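PDB 2Q04: acetoin utilization protein from Exiguobacterium sibiricum, which probably transfers an acetyl group from acetyl-CoA to an as yet unidentified acceptor, as a member of the GNAT acetyltransferase family. Local coordinates for residues 14-19 and 105-110; 20-25 and 63-68; 28-33 and 70-75. All blocks are in the same frame, centred on the assembly; numbering follows the deposited sequence.

Interaction 1. Residues 14-19 and 105-110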
loop_
_atom_site.group_PDB
_atom_site.type_symbol
_atom_site.label_atom_id
_atom_site.label_comp_id
_atom_site.label_asym_id
_atom_site.label_seq_id
_atom_site.Cartn_x
_atom_site.Cartn_y
_atom_site.Cartn_z
ATOM N N THR A 14 -11.067 15.424 10.921
ATOM C CA THR A 14 -10.143 16.258 10.147
ATOM C C THR A 14 -10.675 17.686 10.094
ATOM O O THR A 14 -11.752 17.978 10.627
ATOM C CB THR A 14 -9.971 15.732 8.671
ATOM O OG1 THR A 14 -11.082 16.142 7.878
ATOM C CG2 THR A 14 -9.856 14.220 8.631
ATOM N N SER A 15 -9.934 18.564 9.429
ATOM C CA SER A 15 -10.366 19.946 9.225
ATOM C C SER A 15 -11.534 20.002 8.232
ATOM O O SER A 15 -12.242 20.996 8.154
ATOM C CB SER A 15 -9.199 20.789 8.711
ATOM O OG SER A 15 -8.541 20.142 7.636
ATOM N N LEU A 16 -11.688 18.937 7.451
ATOM C CA LEU A 16 -12.808 18.800 6.522
ATOM C C LEU A 16 -13.746 17.679 6.990
ATOM O O LEU A 16 -14.820 17.482 6.429
ATOM C CB LEU A 16 -12.274 18.450 5.126
ATOM C CG LEU A 16 -11.105 19.301 4.621
ATOM C CD1 LEU A 16 -10.606 18.772 3.313
ATOM C CD2 LEU A 16 -11.521 20.763 4.487
ATOM N N GLY A 17 -13.335 16.986 8.061
ATOM C CA GLY A 17 -13.900 15.686 8.435
ATOM C C GLY A 17 -15.273 15.767 8.993
ATOM O O GLY A 17 -15.886 16.813 8.955
ATOM N N PRO A 18 -15.757 14.660 9.583
ATOM C CA PRO A 18 -15.006 13.417 9.819
ATOM C C PRO A 18 -14.910 12.505 8.598
ATOM O O PRO A 18 -15.750 12.561 7.707
ATOM C CB PRO A 18 -15.816 12.724 10.937
ATOM C CG PRO A 18 -17.082 13.592 11.137
ATOM C CD PRO A 18 -17.151 14.545 10.018
ATOM N N VAL A 19 -13.926 11.621 8.616
ATOM C CA VAL A 19 -13.679 10.702 7.504
ATOM C C VAL A 19 -13.753 9.270 8.005
ATOM O O VAL A 19 -13.147 8.931 9.016
ATOM C CB VAL A 19 -12.253 10.948 6.859
ATOM C CG1 VAL A 19 -12.027 10.013 5.688
ATOM C CG2 VAL A 19 -12.101 12.405 6.421
ATOM N N ALA A 105 -5.278 15.568 -2.461
ATOM C CA ALA A 105 -4.350 16.628 -2.022
ATOM C C ALA A 105 -4.913 17.523 -0.897
ATOM O O ALA A 105 -4.194 17.867 0.046
ATOM C CB ALA A 105 -3.941 17.486 -3.217
ATOM N N ARG A 106 -6.188 17.891 -1.000
ATOM C CA ARG A 106 -6.806 18.790 -0.009
ATOM C C ARG A 106 -6.915 18.143 1.383
ATOM O O ARG A 106 -7.131 18.840 2.380
ATOM C CB ARG A 106 -8.189 19.260 -0.486
ATOM C CG ARG A 106 -9.271 18.192 -0.456
ATOM C CD ARG A 106 -10.640 18.792 -0.825
ATOM N NE ARG A 106 -11.737 17.835 -0.639
ATOM C CZ ARG A 106 -12.033 16.848 -1.489
ATOM N NH1 ARG A 106 -11.292 16.657 -2.584
ATOM N NH2 ARG A 106 -13.055 16.031 -1.229
ATOM N N PHE A 107 -6.769 16.812 1.439
ATOM C CA PHE A 107 -6.808 16.071 2.716
ATOM C C PHE A 107 -5.400 15.771 3.269
ATOM O O PHE A 107 -5.257 15.107 4.303
ATOM C CB PHE A 107 -7.585 14.761 2.547
ATOM C CG PHE A 107 -9.061 14.932 2.610
ATOM C CD1 PHE A 107 -9.716 14.972 3.835
ATOM C CD2 PHE A 107 -9.805 15.075 1.456
ATOM C CE1 PHE A 107 -11.088 15.141 3.899
ATOM C CE2 PHE A 107 -11.181 15.245 1.518
ATOM C CZ PHE A 107 -11.819 15.281 2.740
ATOM N N ARG A 108 -4.375 16.275 2.597
ATOM C CA ARG A 108 -3.008 16.050 3.031
ATOM C C ARG A 108 -2.761 16.759 4.350
ATOM O O ARG A 108 -3.308 17.832 4.595
ATOM C CB ARG A 108 -2.020 16.552 1.973
ATOM N N GLY A 109 -1.966 16.129 5.217
ATOM C CA GLY A 109 -1.617 16.714 6.524
ATOM C C GLY A 109 -2.615 16.384 7.638
ATOM O O GLY A 109 -2.441 16.816 8.781
ATOM N N GLN A 110 -3.655 15.608 7.302
ATOM C CA GLN A 110 -4.681 15.228 8.274
ATOM C C GLN A 110 -4.455 13.794 8.790
ATOM O O GLN A 110 -5.326 13.215 9.448
ATOM C CB GLN A 110 -6.066 15.347 7.649
ATOM C CG GLN A 110 -6.411 16.753 7.175
ATOM C CD GLN A 110 -6.395 17.788 8.308
ATOM O OE1 GLN A 110 -5.907 18.899 8.134
ATOM N NE2 GLN A 110 -6.918 17.409 9.471
#
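The ring of Phe107 has Leu16 on one face: CD1 of Leu16 sits above the ring centre, 3.7 Å from the centroid and 12° off the ring normal, a CH-pi contact. Leu16 CB reaches the rim at Phe107 CE1. The leucine CD1 is anti to CA (chi2 175°), which carries the methyl out over the aromatic carbons. At the ring edge, near its plane, lies Thr14 OG1, 4.1 Å from Phe107 CE1, and Arg106 NH2 is also in plane at the edge. The guanidinium of Arg106 in turn has Phe107 CE2 over one face, offset toward the rim. Its NH1 forms a salt bridge with Asp36, while the aliphatic part of Arg106 meets the same leucine methyl, CG to Leu16 CD1 being 4.0 Å. Val19 CG2 approaches Phe107 CE1 obliquely at 3.9 Å; Gln68 and Ile73 also touch the phenylalanine.

Residues 14-19 belong to the loop joining strands 8-12 and 19-23, and residues 105-110 to the loop between strand 95-103 and helix 112-121. In GNAT enzymes the loop corresponding to the second is part of motif A, which binds the pyrophosphate of acetyl-CoA; from Arg108 the sequence resembles that signature, though imperfectly, so a like role is only inferred. Phe107 to Gln110 form a type II beta turn, with Gly109 at its third position (phi 88°) and a weak closing bond from Gln110 N to Phe107 O.

Across from that turn, Thr14 makes an ST turn, its OG1 accepting from Leu16 N at 2.9 Å. Gln110 crosses Thr14 at about a right angle, bringing its CG 4.0 Å from Thr14 CB and its CB 4.1 Å from Thr14 CG2; the amide end of Gln110 lies beside Ser15.

Interaction 2. Residues 20-25 and 63-68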
loop_
_atom_site.group_PDB
_atom_site.type_symbol
_atom_site.label_atom_id
_atom_site.label_comp_id
_atom_site.label_asym_id
_atom_site.label_seq_id
_atom_site.Cartn_x
_atom_site.Cartn_y
_atom_site.Cartn_z
ATOM N N GLU A 20 -14.506 8.434 7.304
ATOM C CA GLU A 20 -14.649 7.045 7.695
ATOM C C GLU A 20 -13.548 6.216 7.074
ATOM O O GLU A 20 -13.383 6.180 5.835
ATOM C CB GLU A 20 -16.020 6.501 7.295
ATOM C CG GLU A 20 -17.185 7.397 7.706
ATOM C CD GLU A 20 -17.084 7.881 9.150
ATOM O OE1 GLU A 20 -16.748 7.065 10.036
ATOM O OE2 GLU A 20 -17.344 9.080 9.395
ATOM N N ILE A 21 -12.761 5.585 7.932
ATOM C CA ILE A 21 -11.652 4.764 7.503
ATOM C C ILE A 21 -11.975 3.320 7.798
ATOM O O ILE A 21 -12.057 2.919 8.952
ATOM C CB ILE A 21 -10.369 5.184 8.201
ATOM C CG1 ILE A 21 -10.045 6.634 7.812
ATOM C CG2 ILE A 21 -9.211 4.250 7.812
ATOM C CD1 ILE A 21 -8.882 7.176 8.466
ATOM N N GLU A 22 -12.176 2.537 6.741
ATOM C CA GLU A 22 -12.727 1.220 6.894
ATOM C C GLU A 22 -12.322 0.270 5.771
ATOM O O GLU A 22 -12.070 0.688 4.640
ATOM C CB GLU A 22 -14.247 1.320 6.940
ATOM C CG GLU A 22 -14.859 1.877 5.638
ATOM C CD GLU A 22 -16.321 2.188 5.759
ATOM O OE1 GLU A 22 -16.751 2.663 6.829
ATOM O OE2 GLU A 22 -17.044 2.003 4.763
ATOM N N GLY A 23 -12.343 -1.024 6.088
ATOM C CA GLY A 23 -12.092 -2.067 5.113
ATOM C C GLY A 23 -11.601 -3.330 5.796
ATOM O O GLY A 23 -11.422 -3.340 7.021
ATOM N N PRO A 24 -11.337 -4.406 5.001
ATOM C CA PRO A 24 -11.474 -4.415 3.532
ATOM C C PRO A 24 -12.934 -4.294 3.049
ATOM O O PRO A 24 -13.847 -4.908 3.627
ATOM C CB PRO A 24 -10.875 -5.784 3.122
ATOM C CG PRO A 24 -10.162 -6.291 4.340
ATOM C CD PRO A 24 -10.840 -5.698 5.512
ATOM N N VAL A 25 -13.131 -3.488 2.005
ATOM C CA VAL A 25 -14.454 -3.249 1.418
ATOM C C VAL A 25 -14.667 -4.194 0.239
ATOM O O VAL A 25 -13.776 -4.375 -0.585
ATOM C CB VAL A 25 -14.576 -1.774 0.907
ATOM C CG1 VAL A 25 -15.963 -1.501 0.379
ATOM C CG2 VAL A 25 -14.212 -0.782 2.027
ATOM N N ILE A 63 -9.020 -3.757 -0.054
ATOM C CA ILE A 63 -9.088 -2.323 -0.291
ATOM C C ILE A 63 -9.660 -1.635 0.955
ATOM O O ILE A 63 -10.801 -1.847 1.313
ATOM C CB ILE A 63 -9.998 -1.988 -1.515
ATOM C CG1 ILE A 63 -9.458 -2.652 -2.807
ATOM C CG2 ILE A 63 -10.126 -0.464 -1.693
ATOM C CD1 ILE A 63 -8.126 -2.092 -3.299
ATOM N N ILE A 64 -8.819 -0.888 1.647
ATOM C CA ILE A 64 -9.259 -0.069 2.756
ATOM C C ILE A 64 -9.377 1.363 2.241
ATOM O O ILE A 64 -8.499 1.842 1.506
ATOM C CB ILE A 64 -8.257 -0.137 3.960
ATOM C CG1 ILE A 64 -8.367 -1.498 4.678
ATOM C CG2 ILE A 64 -8.528 0.997 4.960
ATOM C CD1 ILE A 64 -7.954 -2.694 3.830
ATOM N N ILE A 65 -10.473 2.035 2.600
ATOM C CA ILE A 65 -10.785 3.359 2.040
ATOM C C ILE A 65 -10.951 4.428 3.104
ATOM O O ILE A 65 -11.316 4.135 4.231
ATOM C CB ILE A 65 -12.076 3.315 1.212
ATOM C CG1 ILE A 65 -13.281 2.924 2.106
ATOM C CG2 ILE A 65 -11.923 2.341 0.050
ATOM C CD1 ILE A 65 -14.603 3.009 1.409
ATOM N N ALA A 66 -10.607 5.663 2.740
ATOM C CA ALA A 66 -10.949 6.839 3.530
ATOM C C ALA A 66 -12.098 7.498 2.803
ATOM O O ALA A 66 -11.968 7.872 1.636
ATOM C CB ALA A 66 -9.784 7.773 3.633
ATOM N N ARG A 67 -13.228 7.642 3.494
ATOM C CA ARG A 67 -14.484 7.915 2.837
ATOM C C ARG A 67 -15.300 9.019 3.528
ATOM O O ARG A 67 -15.290 9.143 4.749
ATOM C CB ARG A 67 -15.304 6.613 2.790
ATOM C CG ARG A 67 -16.649 6.739 2.162
ATOM C CD ARG A 67 -17.411 5.404 2.199
ATOM N NE ARG A 67 -17.597 4.883 3.567
ATOM C CZ ARG A 67 -18.467 5.385 4.464
ATOM N NH1 ARG A 67 -19.153 6.479 4.195
ATOM N NH2 ARG A 67 -18.590 4.822 5.655
ATOM N N GLN A 68 -15.961 9.842 2.712
ATOM C CA GLN A 68 -16.953 10.796 3.183
ATOM C C GLN A 68 -18.195 10.607 2.345
ATOM O O GLN A 68 -18.190 10.910 1.173
ATOM C CB GLN A 68 -16.447 12.229 3.033
ATOM C CG GLN A 68 -15.626 12.738 4.210
ATOM C CD GLN A 68 -15.407 14.255 4.162
ATOM O OE1 GLN A 68 -15.388 14.862 3.082
ATOM N NE2 GLN A 68 -15.242 14.868 5.334
HETATM O O HOH W 1 -11.464 -5.196 -0.343
#
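Glu22 and Arg67 meet side-on on the face of the sheet that also carries Ile65. Arg67 NH2 donates to Glu22 OE1 at 3.1 Å (165°) and NE to OE2 at 3.2 Å, both from above the carboxylate plane, which is turned 57° from the guanidinium. The tight part is buried: Glu22 CG lies between the backbone N and the carbonyl carbon (chi1 63°), beside Ile65 CG1, and the two side chains run side by side, pointing the same way. Val25 CG2 packs on Ile65 CG1 at 3.8 Å, crossing it at about a right angle.

These residues lie on strands 19-23 and 62-68, antiparallel neighbours in the central sheet of the GNAT fold. Paired N-H...O=C bonds join Glu20 to Arg67 and Glu22 to Ile65. Between those two pairs Ile21 and Ala66 form a non-hydrogen-bonded pair, Ile21 CG1 and Ala66 CB 4.3 Å apart, on the face packed against helix 112-121. Val25 N donates to Ile63 O at 2.9 Å.

The packing opens toward partly exposed Glu20 and Arg67. Glu20 CB rests 3.5 Å above one face of the Arg67 guanidinium, offset toward the rim, but its chain is bent and the carboxylate turns away, OE1 bonding Thr11 and His9. Arg67 NH1 also donates to Gly69 O. At the Val25 end, beyond the cis Gly23-Pro24 peptide, a water accepts from Ile63 N at 2.9 Å and lies close to Val25 O.

Interaction 3. Residues 28-33 and 70-75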
loop_
_atom_site.group_PDB
_atom_site.type_symbol
_atom_site.label_atom_id
_atom_site.label_comp_id
_atom_site.label_asym_id
_atom_site.label_seq_id
_atom_site.Cartn_x
_atom_site.Cartn_y
_atom_site.Cartn_z
ATOM N N GLN A 28 -18.618 -5.348 -4.521
ATOM C CA GLN A 28 -19.999 -4.916 -4.710
ATOM C C GLN A 28 -20.223 -3.533 -4.122
ATOM O O GLN A 28 -20.809 -2.668 -4.770
ATOM C CB GLN A 28 -20.968 -5.918 -4.067
ATOM N N ILE A 29 -19.726 -3.319 -2.897
ATOM C CA ILE A 29 -19.912 -2.042 -2.208
ATOM C C ILE A 29 -19.011 -0.939 -2.803
ATOM O O ILE A 29 -19.443 0.199 -2.957
ATOM C CB ILE A 29 -19.662 -2.169 -0.655
ATOM C CG1 ILE A 29 -20.918 -2.731 0.061
ATOM C CG2 ILE A 29 -19.332 -0.815 -0.054
ATOM C CD1 ILE A 29 -21.068 -4.236 -0.002
ATOM N N LEU A 30 -17.767 -1.289 -3.137
ATOM C CA LEU A 30 -16.821 -0.315 -3.749
ATOM C C LEU A 30 -17.362 0.296 -5.029
ATOM O O LEU A 30 -17.096 1.460 -5.326
ATOM C CB LEU A 30 -15.479 -0.973 -4.055
ATOM C CG LEU A 30 -14.438 -0.971 -2.945
ATOM C CD1 LEU A 30 -13.144 -1.591 -3.455
ATOM C CD2 LEU A 30 -14.189 0.455 -2.423
ATOM N N ALA A 31 -18.082 -0.509 -5.813
ATOM C CA ALA A 31 -18.614 -0.064 -7.101
ATOM C C ALA A 31 -19.667 1.029 -6.947
ATOM O O ALA A 31 -19.905 1.801 -7.874
ATOM C CB ALA A 31 -19.195 -1.243 -7.861
ATOM N N THR A 32 -20.303 1.084 -5.775
ATOM C CA THR A 32 -21.362 2.075 -5.512
ATOM C C THR A 32 -20.785 3.443 -5.088
ATOM O O THR A 32 -21.473 4.463 -5.160
ATOM C CB THR A 32 -22.330 1.585 -4.421
ATOM O OG1 THR A 32 -21.626 1.436 -3.183
ATOM C CG2 THR A 32 -22.960 0.250 -4.817
ATOM N N TYR A 33 -19.529 3.453 -4.638
ATOM C CA TYR A 33 -18.876 4.697 -4.246
ATOM C C TYR A 33 -18.335 5.433 -5.472
ATOM O O TYR A 33 -18.465 4.960 -6.600
ATOM C CB TYR A 33 -17.735 4.425 -3.251
ATOM C CG TYR A 33 -18.168 3.752 -1.960
ATOM C CD1 TYR A 33 -19.298 4.176 -1.272
ATOM C CD2 TYR A 33 -17.400 2.744 -1.396
ATOM C CE1 TYR A 33 -19.687 3.564 -0.083
ATOM C CE2 TYR A 33 -17.766 2.141 -0.199
ATOM C CZ TYR A 33 -18.910 2.554 0.452
ATOM O OH TYR A 33 -19.274 1.953 1.635
ATOM N N ASN A 70 -20.576 8.903 -0.069
ATOM C CA ASN A 70 -20.274 7.972 -1.169
ATOM C C ASN A 70 -18.912 8.256 -1.824
ATOM O O ASN A 70 -18.513 7.559 -2.754
ATOM C CB ASN A 70 -21.368 8.043 -2.241
ATOM C CG ASN A 70 -22.564 7.218 -1.898
ATOM O OD1 ASN A 70 -22.456 6.016 -1.656
ATOM N ND2 ASN A 70 -23.730 7.837 -1.928
ATOM N N ASP A 71 -18.199 9.264 -1.314
ATOM C CA ASP A 71 -16.962 9.730 -1.938
ATOM C C ASP A 71 -15.692 9.154 -1.271
ATOM O O ASP A 71 -15.419 9.417 -0.101
ATOM C CB ASP A 71 -16.914 11.260 -1.910
ATOM C CG ASP A 71 -18.035 11.894 -2.711
ATOM O OD1 ASP A 71 -18.180 11.554 -3.899
ATOM O OD2 ASP A 71 -18.762 12.745 -2.157
ATOM N N ILE A 72 -14.907 8.406 -2.050
ATOM C CA ILE A 72 -13.611 7.892 -1.585
ATOM C C ILE A 72 -12.540 8.962 -1.804
ATOM O O ILE A 72 -12.223 9.305 -2.942
ATOM C CB ILE A 72 -13.185 6.622 -2.358
ATOM C CG1 ILE A 72 -14.250 5.537 -2.244
ATOM C CG2 ILE A 72 -11.865 6.111 -1.827
ATOM C CD1 ILE A 72 -14.032 4.368 -3.194
ATOM N N ILE A 73 -11.984 9.479 -0.713
ATOM C CA ILE A 73 -10.968 10.545 -0.798
ATOM C C ILE A 73 -9.572 10.005 -0.492
ATOM O O ILE A 73 -8.606 10.753 -0.428
ATOM C CB ILE A 73 -11.320 11.773 0.150
ATOM C CG1 ILE A 73 -11.359 11.357 1.632
ATOM C CG2 ILE A 73 -12.642 12.355 -0.233
ATOM C CD1 ILE A 73 -10.005 11.351 2.315
ATOM N N GLY A 74 -9.476 8.696 -0.349
ATOM C CA GLY A 74 -8.218 8.049 -0.104
ATOM C C GLY A 74 -8.394 6.548 -0.033
ATOM O O GLY A 74 -9.491 6.057 0.209
ATOM N N TYR A 75 -7.310 5.816 -0.251
ATOM C CA TYR A 75 -7.355 4.368 -0.208
ATOM C C TYR A 75 -5.972 3.776 -0.017
ATOM O O TYR A 75 -4.957 4.450 -0.202
ATOM C CB TYR A 75 -7.956 3.820 -1.496
ATOM C CG TYR A 75 -7.136 4.139 -2.733
ATOM C CD1 TYR A 75 -6.036 3.357 -3.087
ATOM C CD2 TYR A 75 -7.467 5.223 -3.556
ATOM C CE1 TYR A 75 -5.280 3.647 -4.219
ATOM C CE2 TYR A 75 -6.719 5.521 -4.690
ATOM C CZ TYR A 75 -5.625 4.728 -5.017
ATOM O OH TYR A 75 -4.880 5.011 -6.134
#
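Tyr33 and Leu30 meet Ile72 where the turn after helix 27-30 approaches the start of strand 71-79 in the GNAT sheet. Leu30 to Tyr33 form a type I beta turn, and just past Ile72 the strand carries a classic beta bulge, Ile73 and Gly74 both facing Ala66.

The apolar part centres on one methyl. Ile72 CD1 reaches Tyr33 CB at 3.7 Å and Leu30 CD2 at 4.0 Å, and its side chain crosses both of theirs at about a right angle. Ile72 CG1, anti to the carbonyl carbon (chi1 -57°), itself lies 3.8 Å from Tyr33 CB. Ile65 lies against both Leu30 and Tyr33, and helix 45-56 packs on Leu30 through Val53 and Ala56.

Asn70 oxygens touch Tyr33 carbons; no hydrogen bond crosses between the segments. Asn70 O comes within 3.2 Å of Tyr33 CA and 3.3 Å of Tyr33 CB. Asn70 OD1 lies at the ring edge, in plane, 3.7 Å from Tyr33 CD1, with the amide and ring planes 46° apart. Asn70 and Ile72 are instead backbone-bonded to Lys34, which follows Tyr33 and opens the short parallel strand 34-35.

Hydrogen bonds within 28-33 hold the helix end and turn. Tyr33 N donates to Leu30 O at 3.2 Å, an oxygen that His49 NE2 also bonds. Ile29 O accepts from Thr32 N and, at a doubtfully short distance, from Thr32 OG1, and stands 3.6 Å above one face of the Tyr33 ring, offset toward the rim.

How the interactions relate
From the N terminus, the loop 14-19 comes first and its partner 105-110 last, so interaction 1 closes an 85-residue loop in which the other two are nested. Strand 19-23 then enters interaction 2, and helix 27-30 with its turn follows into interaction 3. Their partners, strands 62-68 and 71-79, come in the same order, so these two contacts cross along the chain. Ala66 joins them through backbone bonds to Ile73 and Gly74. Gln68 NE2 bonds Leu16 O, tying interaction 2 to interaction 1, while Ile73 packs on Phe107. Together they connect strands 19-23, 62-68 and 71-79, helix 27-30 with the turn after it, and the loop before helix 112-121.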